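MoaF-like domain-containing protein (Burkholderia vietnamiensis, PDB 5HAL) is of unknown function, although its calycin-type beta-barrel suggests that it binds a small molecule, and a beta-lactamase activity remains only putative. Local coordinates at residues P16-K21 with D87-G92; F23-R26 with T31-N34; V25-L30 with S94-T99; N34-D39 with V59-Q64; I73-A78 with V83-D88. One frame throughout, in Å; residues are numbered along the deposited sequence.

Contact 1 (P16-K21 with D87-G92)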
# COMPACT_ATOMS: atom_id res chain seq x y z
N PRO A 16 7.58 0.28 12.04
CA PRO A 16 6.85 -0.92 11.62
C PRO A 16 7.82 -1.99 11.17
O PRO A 16 8.94 -1.67 10.73
CB PRO A 16 5.98 -0.43 10.46
CG PRO A 16 6.80 0.68 9.86
CD PRO A 16 7.47 1.36 11.04
N PRO A 17 7.45 -3.27 11.26
CA PRO A 17 8.39 -4.33 10.87
C PRO A 17 8.70 -4.31 9.40
O PRO A 17 9.73 -4.88 9.00
CB PRO A 17 7.68 -5.62 11.28
CG PRO A 17 6.42 -5.20 11.98
CD PRO A 17 6.12 -3.81 11.60
N PHE A 18 7.86 -3.68 8.58
CA PHE A 18 8.09 -3.60 7.14
C PHE A 18 8.90 -2.37 6.73
O PHE A 18 9.10 -2.16 5.52
CB PHE A 18 6.75 -3.65 6.39
CG PHE A 18 5.67 -2.78 6.98
CD1 PHE A 18 4.75 -3.30 7.88
CD2 PHE A 18 5.55 -1.44 6.60
CE1 PHE A 18 3.74 -2.50 8.41
CE2 PHE A 18 4.54 -0.63 7.14
CZ PHE A 18 3.64 -1.16 8.03
N ALA A 19 9.41 -1.59 7.68
CA ALA A 19 10.22 -0.43 7.31
C ALA A 19 11.51 -0.88 6.63
O ALA A 19 12.09 -1.91 6.98
CB ALA A 19 10.55 0.42 8.55
N GLY A 20 11.96 -0.12 5.64
CA GLY A 20 13.18 -0.46 4.93
C GLY A 20 13.05 -1.57 3.91
O GLY A 20 14.07 -2.08 3.45
N LYS A 21 11.82 -1.93 3.52
CA LYS A 21 11.56 -3.05 2.63
C LYS A 21 10.56 -2.65 1.56
O LYS A 21 9.79 -1.70 1.73
CB LYS A 21 11.00 -4.26 3.42
CG LYS A 21 12.01 -4.84 4.43
CD LYS A 21 11.31 -5.75 5.42
CE LYS A 21 12.23 -6.13 6.56
NZ LYS A 21 11.47 -6.76 7.67
N ASP A 87 -2.87 -5.41 5.03
CA ASP A 87 -1.78 -6.18 4.44
C ASP A 87 -1.29 -7.20 5.46
O ASP A 87 -0.84 -6.82 6.54
CB ASP A 87 -0.66 -5.26 3.97
CG ASP A 87 -1.02 -4.48 2.72
OD1 ASP A 87 -2.09 -4.78 2.15
OD2 ASP A 87 -0.25 -3.59 2.29
N ASP A 88 -1.39 -8.47 5.10
CA ASP A 88 -0.98 -9.59 5.95
C ASP A 88 0.33 -10.10 5.38
O ASP A 88 0.35 -10.73 4.32
CB ASP A 88 -2.08 -10.65 5.95
CG ASP A 88 -1.73 -11.90 6.77
OD1 ASP A 88 -0.56 -12.16 7.07
OD2 ASP A 88 -2.68 -12.64 7.09
N PHE A 89 1.44 -9.82 6.09
CA PHE A 89 2.77 -10.13 5.58
C PHE A 89 3.17 -11.58 5.79
O PHE A 89 4.19 -12.00 5.24
CB PHE A 89 3.80 -9.20 6.22
CG PHE A 89 3.65 -7.77 5.80
CD1 PHE A 89 4.44 -7.25 4.79
CD2 PHE A 89 2.68 -6.97 6.38
CE1 PHE A 89 4.28 -5.93 4.39
CE2 PHE A 89 2.52 -5.65 5.99
CZ PHE A 89 3.33 -5.14 4.98
N ALA A 90 2.41 -12.35 6.57
CA ALA A 90 2.71 -13.77 6.70
C ALA A 90 2.01 -14.59 5.63
O ALA A 90 2.62 -15.44 4.98
CB ALA A 90 2.32 -14.27 8.09
N ALA A 91 0.72 -14.33 5.42
CA ALA A 91 -0.02 -15.01 4.36
C ALA A 91 0.27 -14.44 2.98
O ALA A 91 -0.04 -15.09 1.98
CB ALA A 91 -1.53 -14.92 4.63
N GLY A 92 0.86 -13.25 2.91
CA GLY A 92 1.11 -12.63 1.62
C GLY A 92 -0.13 -12.14 0.91
O GLY A 92 -0.28 -12.35 -0.30
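D88 OD1 is gripped by two backbone amides, A90 N and A91 N, of the turn that brings F89 up against F18. The bond from A91 N to D88 OD1 is 3.0 Å long and nearly straight at 173°, and it arrives from above the carboxylate plane. The one from A90 N, also 3.0 Å from D88 OD1, is more bent but comes nearly in line with the C-O bond. Together they form an Asx turn and an Asx motif, which reverse the chain as strand 82-88 ends. F89, between acceptor and donors, points its ring at the loop 16-21, where CZ of F89 lies 3.7 Å from CD1 of F18. Nearer the F18 backbone, its CB is 3.9 Å from CE1 of F89. The two planes differ by only 6°, but the rings have slid so far that they barely overlap, with centroids 5.1 Å apart. F18 belongs to a type I turn, P16 to A19, and a chi1 of 44° wedges its CG between the backbone N and the carbonyl carbon. P16 CB lies over one face of the F18 ring near the rim, 3.4 Å above its plane. K21 NZ folds back to hydrogen-bond P17 O at 2.9 Å. Edge-to-face partners of F18 are Y36 and Y71, and F23 plays that part for F89, so the pair joins an aromatic cluster between loop and barrel strands. No hydrogen bond crosses the contact: the loop and the turn fix their shapes with internal polar bonds, and their mutual attraction is apolar, through dispersion and removal of aromatic surface from water.

Contact 2 (F23-R26 with T31-N34)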
# COMPACT_ATOMS: atom_id res chain seq x y z
N PHE A 23 7.57 -4.21 -1.29
CA PHE A 23 6.63 -5.29 -1.52
C PHE A 23 5.91 -5.06 -2.84
O PHE A 23 5.57 -3.93 -3.18
CB PHE A 23 5.62 -5.39 -0.35
CG PHE A 23 6.31 -5.58 0.96
CD1 PHE A 23 6.58 -6.86 1.43
CD2 PHE A 23 6.79 -4.48 1.67
CE1 PHE A 23 7.28 -7.05 2.61
CE2 PHE A 23 7.49 -4.65 2.85
CZ PHE A 23 7.74 -5.94 3.33
N GLU A 24 5.70 -6.14 -3.59
CA GLU A 24 4.86 -6.09 -4.77
C GLU A 24 3.45 -6.56 -4.43
O GLU A 24 3.27 -7.65 -3.87
CB GLU A 24 5.44 -6.95 -5.90
CG GLU A 24 4.60 -6.88 -7.15
CD GLU A 24 5.23 -7.64 -8.30
OE1 GLU A 24 5.18 -8.89 -8.29
OE2 GLU A 24 5.78 -6.98 -9.21
N VAL A 25 2.46 -5.74 -4.77
CA VAL A 25 1.06 -6.10 -4.60
C VAL A 25 0.44 -6.29 -5.97
O VAL A 25 0.65 -5.47 -6.87
CB VAL A 25 0.30 -5.04 -3.77
CG1 VAL A 25 0.68 -5.16 -2.30
CG2 VAL A 25 0.58 -3.60 -4.28
N ARG A 26 -0.29 -7.39 -6.15
CA ARG A 26 -0.91 -7.72 -7.43
C ARG A 26 -2.41 -7.92 -7.21
O ARG A 26 -2.82 -8.77 -6.42
CB ARG A 26 -0.29 -8.98 -8.04
CG ARG A 26 1.24 -8.98 -8.09
CD ARG A 26 1.78 -10.13 -8.96
NE ARG A 26 1.56 -9.85 -10.38
CZ ARG A 26 2.51 -9.51 -11.24
NH1 ARG A 26 2.19 -9.25 -12.50
NH2 ARG A 26 3.78 -9.43 -10.85
N THR A 31 -0.94 -3.80 -10.64
CA THR A 31 0.26 -4.25 -9.96
C THR A 31 1.04 -3.03 -9.51
O THR A 31 1.19 -2.07 -10.28
CB THR A 31 1.14 -5.13 -10.85
OG1 THR A 31 0.41 -6.29 -11.24
CG2 THR A 31 2.40 -5.57 -10.10
N ALA A 32 1.52 -3.05 -8.27
CA ALA A 32 2.26 -1.92 -7.75
C ALA A 32 3.36 -2.41 -6.81
O ALA A 32 3.31 -3.52 -6.28
CB ALA A 32 1.35 -0.93 -7.02
N LEU A 33 4.35 -1.55 -6.63
CA LEU A 33 5.38 -1.73 -5.62
C LEU A 33 5.11 -0.74 -4.50
O LEU A 33 4.83 0.43 -4.77
CB LEU A 33 6.78 -1.50 -6.23
CG LEU A 33 7.26 -2.45 -7.33
CD1 LEU A 33 8.54 -1.92 -8.00
CD2 LEU A 33 7.54 -3.81 -6.73
N ASN A 34 5.15 -1.21 -3.24
CA ASN A 34 5.07 -0.33 -2.07
C ASN A 34 6.42 -0.42 -1.36
O ASN A 34 6.77 -1.47 -0.82
CB ASN A 34 3.93 -0.71 -1.11
CG ASN A 34 2.53 -0.73 -1.76
OD1 ASN A 34 1.62 -1.37 -1.23
ND2 ASN A 34 2.35 -0.04 -2.88
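F23 and N34 exchange two backbone hydrogen bonds, the shorter from N34 N to F23 O at 2.8 Å. V25 and A32 repeat the pattern two residues along, with V25 N 2.8 Å from A32 O. These hydrogen-bonded pairs alternate with the non-hydrogen-bonded pairs E24-L33 and R26-T31 in the antiparallel hairpin of strands 22-27 and 30-36. CA-H...O contacts reinforce it, among them L33 CA to F23 O at 3.3 Å. On the face bearing E24, R26, T31 and L33, R26 NH2 forms a salt bridge of 3.0 Å with E24 OE1. The nitrogen comes from above the carboxylate, 57° out of its plane, and the bend of the arginine at chi3 (73°) swings the guanidinium back toward the glutamate. That bend also spreads the guanidinium over T31, whose OG1 and CG2 both lie beneath it, OG1 3.7 Å from R26 NH1 and CG2 4.1 Å from the plane, under its centre. The same methyl touches E24 OE2 at 3.8 Å, so T31 underlies both members of the ion pair. L33 CD2 packs against E24 CB beside it. The other face carries F23, V25, A32 and N34 into the barrel, where V25 CG2 meets A32 CB at 3.9 Å and N34 OD1 approaches both valine methyls. F23 continues inward to an edge-to-face pairing with F89, and L112 of strand 105-114 touches F23 and V25. The hairpin is thus amphipathic: outside, the E24-R26 pair probably balances charge locally and steadies both side chains over T31, while the inner face is mainly apolar, with the N34 amide as its polar element.

Contact 3 (V25-L30 with S94-T99)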
# COMPACT_ATOMS: atom_id res chain seq x y z
N VAL A 25 2.46 -5.74 -4.77
CA VAL A 25 1.06 -6.10 -4.60
C VAL A 25 0.44 -6.29 -5.97
O VAL A 25 0.65 -5.47 -6.87
CB VAL A 25 0.30 -5.04 -3.77
CG1 VAL A 25 0.68 -5.16 -2.30
CG2 VAL A 25 0.58 -3.60 -4.28
N ARG A 26 -0.29 -7.39 -6.15
CA ARG A 26 -0.91 -7.72 -7.43
C ARG A 26 -2.41 -7.92 -7.21
O ARG A 26 -2.82 -8.77 -6.42
CB ARG A 26 -0.29 -8.98 -8.04
CG ARG A 26 1.24 -8.98 -8.09
CD ARG A 26 1.78 -10.13 -8.96
NE ARG A 26 1.56 -9.85 -10.38
CZ ARG A 26 2.51 -9.51 -11.24
NH1 ARG A 26 2.19 -9.25 -12.50
NH2 ARG A 26 3.78 -9.43 -10.85
N TYR A 27 -3.21 -7.14 -7.93
CA TYR A 27 -4.66 -7.22 -7.88
C TYR A 27 -5.18 -7.36 -9.30
O TYR A 27 -4.45 -7.18 -10.27
CB TYR A 27 -5.29 -5.99 -7.22
CG TYR A 27 -4.56 -5.43 -6.01
CD1 TYR A 27 -4.82 -5.90 -4.73
CD2 TYR A 27 -3.63 -4.41 -6.15
CE1 TYR A 27 -4.16 -5.37 -3.62
CE2 TYR A 27 -2.98 -3.88 -5.06
CZ TYR A 27 -3.24 -4.37 -3.80
OH TYR A 27 -2.58 -3.85 -2.72
N ASP A 28 -6.46 -7.68 -9.43
CA ASP A 28 -7.06 -7.67 -10.75
C ASP A 28 -6.92 -6.28 -11.37
O ASP A 28 -7.44 -5.29 -10.84
CB ASP A 28 -8.53 -8.09 -10.67
CG ASP A 28 -9.15 -8.27 -12.03
OD1 ASP A 28 -8.42 -8.64 -12.98
OD2 ASP A 28 -10.37 -8.05 -12.16
N GLY A 29 -6.17 -6.19 -12.46
CA GLY A 29 -6.01 -4.95 -13.18
C GLY A 29 -5.02 -3.96 -12.59
O GLY A 29 -4.98 -2.81 -13.04
N LEU A 30 -4.23 -4.36 -11.60
CA LEU A 30 -3.31 -3.42 -10.96
C LEU A 30 -2.17 -4.18 -10.30
O LEU A 30 -2.40 -5.10 -9.52
CB LEU A 30 -4.06 -2.57 -9.92
CG LEU A 30 -3.20 -1.68 -9.02
CD1 LEU A 30 -2.36 -0.77 -9.85
CD2 LEU A 30 -4.07 -0.88 -8.06
N SER A 94 -3.11 -8.82 0.39
CA SER A 94 -3.37 -7.39 0.50
C SER A 94 -4.82 -7.13 0.11
O SER A 94 -5.24 -7.47 -1.00
CB SER A 94 -2.41 -6.58 -0.38
OG SER A 94 -2.76 -5.20 -0.39
N ARG A 95 -5.57 -6.52 1.02
CA ARG A 95 -6.94 -6.10 0.75
C ARG A 95 -7.00 -4.58 0.82
O ARG A 95 -6.60 -3.99 1.82
CB ARG A 95 -7.91 -6.74 1.74
CG ARG A 95 -9.35 -6.40 1.44
CD ARG A 95 -10.31 -7.12 2.39
NE ARG A 95 -10.19 -8.58 2.33
CZ ARG A 95 -10.70 -9.32 1.35
NH1 ARG A 95 -11.33 -8.74 0.34
NH2 ARG A 95 -10.55 -10.64 1.38
N THR A 96 -7.50 -3.95 -0.25
CA THR A 96 -7.40 -2.51 -0.38
C THR A 96 -8.76 -1.88 -0.65
O THR A 96 -9.61 -2.44 -1.34
CB THR A 96 -6.42 -2.08 -1.50
OG1 THR A 96 -6.95 -2.46 -2.77
CG2 THR A 96 -5.09 -2.76 -1.30
N PHE A 97 -8.92 -0.68 -0.10
CA PHE A 97 -10.07 0.18 -0.30
C PHE A 97 -9.52 1.52 -0.74
O PHE A 97 -8.68 2.10 -0.05
CB PHE A 97 -10.87 0.31 0.99
CG PHE A 97 -11.27 -1.02 1.59
CD1 PHE A 97 -12.50 -1.58 1.30
CD2 PHE A 97 -10.40 -1.70 2.44
CE1 PHE A 97 -12.87 -2.83 1.85
CE2 PHE A 97 -10.76 -2.94 2.98
CZ PHE A 97 -12.02 -3.50 2.69
N PHE A 98 -9.98 2.01 -1.89
CA PHE A 98 -9.37 3.16 -2.54
C PHE A 98 -10.50 4.09 -2.95
O PHE A 98 -11.42 3.69 -3.67
CB PHE A 98 -8.50 2.69 -3.73
CG PHE A 98 -8.16 3.76 -4.73
CD1 PHE A 98 -8.52 3.61 -6.07
CD2 PHE A 98 -7.43 4.89 -4.36
CE1 PHE A 98 -8.19 4.60 -7.01
CE2 PHE A 98 -7.10 5.88 -5.30
CZ PHE A 98 -7.48 5.74 -6.62
N THR A 99 -10.48 5.32 -2.43
CA THR A 99 -11.44 6.35 -2.81
C THR A 99 -10.69 7.34 -3.68
O THR A 99 -9.81 8.06 -3.18
CB THR A 99 -12.05 7.04 -1.59
OG1 THR A 99 -12.64 6.07 -0.71
CG2 THR A 99 -13.13 8.03 -2.04
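Y27 OH donates a hydrogen bond of 2.7 Å to S94 OG. The serine hydroxyl extends opposite its own main-chain nitrogen (chi1 173°), which carries it inward to the phenol, and it is also hydrogen-bonded to D87 OD1, so this oxygen links tyrosine and carboxylate. With chi1 at -40°, Y27 points its ring at strand 94-99, hydroxyl first, and S94 O sits in the ring plane at its edge, 3.5 Å from Y27 CE1. T96 approaches from the opposite direction. Its chi1 of 67° sets OG1 between the main-chain N and the carbonyl carbon and leaves CG2 anti to that carbon, facing Y27 OH at 3.1 Å, a tight fit, while T96 OG1 stands over one ring face, 4.1 Å above the plane and offset toward the rim. The two strand segments are not sheet neighbours. Their axes pass 8.4 Å apart at 67°, and strand 105-114 lies between them in the closed barrel of the calycin clan, so the side chains meet inside it. H85 lies beside all three of Y27, S94 and T96. At the start of the segment, V25 adds an apolar touch, CG1 to S94 CB at 3.9 Å. T96 OG1 also makes a weak hydrogen bond to L108 O, and Y27 also touches L108.

Contact 4 (N34-D39 with V59-Q64)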
# COMPACT_ATOMS: atom_id res chain seq x y z
N ASN A 34 5.15 -1.21 -3.24
CA ASN A 34 5.07 -0.33 -2.07
C ASN A 34 6.42 -0.42 -1.36
O ASN A 34 6.77 -1.47 -0.82
CB ASN A 34 3.93 -0.71 -1.11
CG ASN A 34 2.53 -0.73 -1.76
OD1 ASN A 34 1.62 -1.37 -1.23
ND2 ASN A 34 2.35 -0.04 -2.88
N ALA A 35 7.18 0.69 -1.35
CA ALA A 35 8.54 0.71 -0.83
C ALA A 35 8.56 1.55 0.44
O ALA A 35 8.46 2.78 0.38
CB ALA A 35 9.53 1.28 -1.85
N TYR A 36 8.71 0.89 1.58
CA TYR A 36 8.66 1.57 2.87
C TYR A 36 10.04 2.08 3.24
O TYR A 36 10.98 1.29 3.41
CB TYR A 36 8.10 0.63 3.94
CG TYR A 36 6.65 0.35 3.64
CD1 TYR A 36 5.66 1.24 4.04
CD2 TYR A 36 6.27 -0.76 2.89
CE1 TYR A 36 4.33 1.01 3.74
CE2 TYR A 36 4.94 -1.01 2.58
CZ TYR A 36 3.97 -0.11 3.01
OH TYR A 36 2.65 -0.32 2.71
N ASP A 37 10.15 3.40 3.36
CA ASP A 37 11.36 4.07 3.83
C ASP A 37 11.78 3.53 5.20
O ASP A 37 10.94 3.12 6.02
CB ASP A 37 11.10 5.58 3.93
CG ASP A 37 12.38 6.39 4.03
OD1 ASP A 37 12.98 6.43 5.12
OD2 ASP A 37 12.81 6.97 3.01
N GLU A 38 13.09 3.54 5.45
CA GLU A 38 13.61 3.18 6.78
C GLU A 38 13.00 4.04 7.87
O GLU A 38 12.97 3.61 9.03
CB GLU A 38 15.15 3.30 6.84
CG GLU A 38 15.91 2.28 6.01
CD GLU A 38 17.43 2.27 6.26
OE1 GLU A 38 18.09 3.34 6.32
OE2 GLU A 38 17.98 1.16 6.40
N ASP A 39 12.52 5.24 7.55
CA ASP A 39 12.07 6.13 8.60
C ASP A 39 10.73 5.74 9.20
O ASP A 39 10.30 6.38 10.16
CB ASP A 39 12.03 7.59 8.10
CG ASP A 39 10.95 7.85 7.04
OD1 ASP A 39 10.09 7.00 6.79
OD2 ASP A 39 10.97 8.94 6.45
N VAL A 59 4.20 9.13 -0.16
CA VAL A 59 3.14 9.47 0.77
C VAL A 59 3.62 9.29 2.20
O VAL A 59 4.60 8.58 2.48
CB VAL A 59 1.87 8.62 0.52
CG1 VAL A 59 1.34 8.88 -0.89
CG2 VAL A 59 2.15 7.12 0.74
N GLU A 60 2.95 10.00 3.11
CA GLU A 60 3.01 9.71 4.54
C GLU A 60 1.89 8.74 4.88
O GLU A 60 0.76 8.92 4.43
CB GLU A 60 2.82 10.98 5.39
CG GLU A 60 3.74 12.14 5.11
CD GLU A 60 3.07 13.28 4.36
OE1 GLU A 60 3.79 13.96 3.60
OE2 GLU A 60 1.84 13.50 4.53
N TYR A 61 2.19 7.72 5.69
CA TYR A 61 1.16 6.75 6.04
C TYR A 61 1.09 6.57 7.55
O TYR A 61 2.03 6.89 8.28
CB TYR A 61 1.41 5.38 5.36
CG TYR A 61 2.67 4.71 5.85
CD1 TYR A 61 3.90 4.98 5.27
CD2 TYR A 61 2.63 3.79 6.90
CE1 TYR A 61 5.07 4.36 5.73
CE2 TYR A 61 3.80 3.17 7.37
CZ TYR A 61 5.01 3.46 6.79
OH TYR A 61 6.15 2.85 7.25
N THR A 62 -0.05 6.05 8.00
CA THR A 62 -0.21 5.50 9.34
C THR A 62 -0.29 3.99 9.23
O THR A 62 -0.63 3.44 8.18
CB THR A 62 -1.48 6.04 10.02
OG1 THR A 62 -2.65 5.66 9.26
CG2 THR A 62 -1.43 7.58 10.12
N TRP A 63 0.03 3.31 10.33
CA TRP A 63 -0.03 1.86 10.36
C TRP A 63 -0.43 1.43 11.77
O TRP A 63 -0.01 2.06 12.74
CB TRP A 63 1.31 1.22 9.98
CG TRP A 63 2.41 1.49 10.97
CD1 TRP A 63 3.19 2.61 11.05
CD2 TRP A 63 2.87 0.62 12.01
NE1 TRP A 63 4.10 2.50 12.08
CE2 TRP A 63 3.93 1.28 12.68
CE3 TRP A 63 2.50 -0.66 12.44
CZ2 TRP A 63 4.60 0.71 13.77
CZ3 TRP A 63 3.17 -1.23 13.53
CH2 TRP A 63 4.21 -0.54 14.18
N GLN A 64 -1.25 0.38 11.86
CA GLN A 64 -1.68 -0.19 13.14
C GLN A 64 -1.80 -1.69 12.97
O GLN A 64 -2.33 -2.17 11.96
CB GLN A 64 -3.05 0.35 13.60
CG GLN A 64 -3.21 1.86 13.51
CD GLN A 64 -2.37 2.59 14.54
OE1 GLN A 64 -1.94 2.01 15.54
NE2 GLN A 64 -2.12 3.88 14.29
O HOH W 1 8.33 3.85 6.07
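The edge of the Y36 ring is directed at one face of Y61 in a T-shaped pair, with planes at 82° and centroids 5.2 Å apart. CD1 of Y36 comes closest, 3.6 Å from Y61 CZ, while Y36 CE1 stands 3.9 Å above the Y61 plane, offset toward the rim. At the edge of Y61, in its plane, lies a water that accepts from Y61 OH at 2.7 Å. This water donates in turn to D37 O, also at 2.7 Å, so the phenol that packs on Y36 through its face is tied through its hydroxyl to the residue that follows Y36. A chi1 of 65° places Y61 CG between its main-chain N and carbonyl carbon, and the ring then reaches across toward strand 30-36. After D37 the chain turns: D39 N binds the anti lone pair of D37 OD1 at 2.7 Å, an Asx turn, and D37 OD2 forms a salt bridge with R44. F18 also pairs edge-to-face with Y36, and P16 packs on Y61. Strand 42-49 separates strands 30-36 and 56-67 in the sheet, so the two tyrosines bridge non-adjacent strands from within, filling the interior beside F18 and P16 in a closed beta-barrel of the calycin clan.

Contact 5 (I73-A78 with V83-D88). With EDO (1,2-ethanediol), chain B.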
# COMPACT_ATOMS: atom_id res chain seq x y z
N ILE A 73 -2.77 -0.11 6.92
CA ILE A 73 -1.87 0.92 6.41
C ILE A 73 -2.71 1.89 5.58
O ILE A 73 -3.42 1.46 4.66
CB ILE A 73 -0.74 0.28 5.57
CG1 ILE A 73 -0.06 -0.82 6.40
CG2 ILE A 73 0.27 1.33 5.08
CD1 ILE A 73 0.96 -1.64 5.63
N ALA A 74 -2.65 3.18 5.91
CA ALA A 74 -3.52 4.16 5.27
C ALA A 74 -2.76 5.43 4.93
O ALA A 74 -1.82 5.82 5.63
CB ALA A 74 -4.74 4.54 6.15
N TRP A 75 -3.17 6.07 3.85
CA TRP A 75 -2.54 7.32 3.44
C TRP A 75 -3.48 8.07 2.51
O TRP A 75 -4.47 7.52 2.00
CB TRP A 75 -1.20 7.06 2.76
CG TRP A 75 -1.28 6.35 1.43
CD1 TRP A 75 -1.53 6.93 0.21
CD2 TRP A 75 -1.09 4.95 1.18
NE1 TRP A 75 -1.51 5.97 -0.78
CE2 TRP A 75 -1.23 4.75 -0.21
CE3 TRP A 75 -0.80 3.84 2.00
CZ2 TRP A 75 -1.10 3.49 -0.80
CZ3 TRP A 75 -0.68 2.59 1.42
CH2 TRP A 75 -0.82 2.42 0.03
N GLN A 76 -3.16 9.33 2.28
CA GLN A 76 -3.89 10.16 1.34
C GLN A 76 -2.90 10.74 0.34
O GLN A 76 -1.85 11.25 0.73
CB GLN A 76 -4.64 11.27 2.07
CG GLN A 76 -5.47 12.18 1.18
CD GLN A 76 -6.46 12.99 2.01
OE1 GLN A 76 -6.17 13.38 3.15
NE2 GLN A 76 -7.65 13.20 1.46
N GLU A 77 -3.24 10.66 -0.94
CA GLU A 77 -2.34 11.05 -2.01
C GLU A 77 -2.45 12.55 -2.26
O GLU A 77 -3.33 13.23 -1.73
CB GLU A 77 -2.67 10.21 -3.26
CG GLU A 77 -1.68 9.06 -3.45
CD GLU A 77 -2.28 7.81 -4.04
OE1 GLU A 77 -2.97 7.89 -5.07
OE2 GLU A 77 -2.02 6.73 -3.48
N ALA A 78 -1.53 13.06 -3.09
CA ALA A 78 -1.47 14.50 -3.34
C ALA A 78 -2.77 15.04 -3.90
O ALA A 78 -3.13 16.19 -3.61
CB ALA A 78 -0.31 14.83 -4.29
N VAL A 83 -6.41 5.84 0.52
CA VAL A 83 -6.10 4.43 0.37
C VAL A 83 -6.03 3.79 1.74
O VAL A 83 -5.36 4.32 2.64
CB VAL A 83 -4.77 4.21 -0.38
CG1 VAL A 83 -4.47 2.71 -0.50
CG2 VAL A 83 -4.81 4.88 -1.76
N VAL A 84 -6.70 2.66 1.91
CA VAL A 84 -6.58 1.82 3.09
C VAL A 84 -6.17 0.43 2.62
O VAL A 84 -6.88 -0.20 1.83
CB VAL A 84 -7.88 1.74 3.89
CG1 VAL A 84 -7.74 0.76 5.05
CG2 VAL A 84 -8.28 3.11 4.41
N HIS A 85 -5.03 -0.05 3.12
CA HIS A 85 -4.57 -1.43 2.96
C HIS A 85 -4.81 -2.21 4.24
O HIS A 85 -4.55 -1.71 5.34
CB HIS A 85 -3.07 -1.51 2.68
CG HIS A 85 -2.69 -1.29 1.26
ND1 HIS A 85 -1.57 -1.88 0.70
CD2 HIS A 85 -3.22 -0.50 0.29
CE1 HIS A 85 -1.45 -1.49 -0.55
NE2 HIS A 85 -2.45 -0.66 -0.83
N ILE A 86 -5.23 -3.47 4.10
CA ILE A 86 -5.08 -4.46 5.16
C ILE A 86 -4.12 -5.50 4.61
O ILE A 86 -4.50 -6.34 3.79
CB ILE A 86 -6.41 -5.09 5.59
CG1 ILE A 86 -7.36 -3.97 6.02
CG2 ILE A 86 -6.18 -6.06 6.74
CD1 ILE A 86 -8.76 -4.40 6.07
N ASP A 87 -2.87 -5.41 5.03
CA ASP A 87 -1.78 -6.18 4.44
C ASP A 87 -1.29 -7.20 5.46
O ASP A 87 -0.84 -6.82 6.54
CB ASP A 87 -0.66 -5.26 3.97
CG ASP A 87 -1.02 -4.48 2.72
OD1 ASP A 87 -2.09 -4.78 2.15
OD2 ASP A 87 -0.25 -3.59 2.29
N ASP A 88 -1.39 -8.47 5.10
CA ASP A 88 -0.98 -9.59 5.95
C ASP A 88 0.33 -10.10 5.38
O ASP A 88 0.35 -10.73 4.32
CB ASP A 88 -2.08 -10.65 5.95
CG ASP A 88 -1.73 -11.90 6.77
OD1 ASP A 88 -0.56 -12.16 7.07
OD2 ASP A 88 -2.68 -12.64 7.09
C1 EDO B . -4.08 1.19 -3.91
O1 EDO B . -3.09 0.26 -3.44
C2 EDO B . -3.47 2.11 -4.97
O2 EDO B . -4.48 2.88 -5.63
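W75 and V83, a hydrogen-bonded pair of this antiparallel hairpin, form the dense part of the contact. Their side chains run the same way, and V83 CG1 makes a CH-pi contact over the indole, 3.8 Å from the centroid of its six-membered ring. V83 CB joins it over the same ring system, near the rim. The turn of the indole is fixed by a bond in its plane, from W75 NE1 to E77 OE2 at 2.9 Å and nearly straight at 170°. At the far end, W75 CH2 rests over one face of H85, 3.5 Å above the imidazole plane, although the two planes are inclined at 50°. Backbone bonds between I73 and H85, including H85 N to I73 O at 2.7 Å, continue the pairing. The outer face is looser: A74 CB and V84 CG2 come no nearer than 4.2 Å, and both residues are partly exposed. Inside the barrel the imidazole is gripped at both nitrogens. H85 ND1 donates to D87 OD2 at 2.7 Å, with the oxygen in the ring plane and approached on its syn side, somewhat out of the carboxylate plane. H85 NE2 shares a hydrogen bond of 2.8 Å with O1 of 1,2-ethanediol, probably from the crystallisation liquor. The D87 bond, with W75 against one face, probably fixes the rotation of H85 and turns NE2 toward the diol. A pre-oriented histidine beside a bound polar molecule is consistent with a small-ligand pocket in the barrel.

Overall arrangement
All five contacts belong to one eight-stranded antiparallel barrel whose strands follow sequence order, and their centres lie about 9 to 17 Å apart. Contacts 2 and 5 are hairpins of adjacent strands. Contacts 3 and 4 connect non-neighbouring strands across the interior, on opposite sides of the chain's centre, and contact 1 packs the N-terminal loop against the turn after strand 82-88. Along the chain, contact 2 is nested within contact 1, contact 5 within contact 3, and contact 4 closes before contact 5 opens. Contacts 2 and 3 share strand 22-27, while contacts 1 and 5 share 82-88. Aromatic packing joins contacts 1, 2 and 4, whereas contacts 3 and 5 converge on H85 beside the probable pocket.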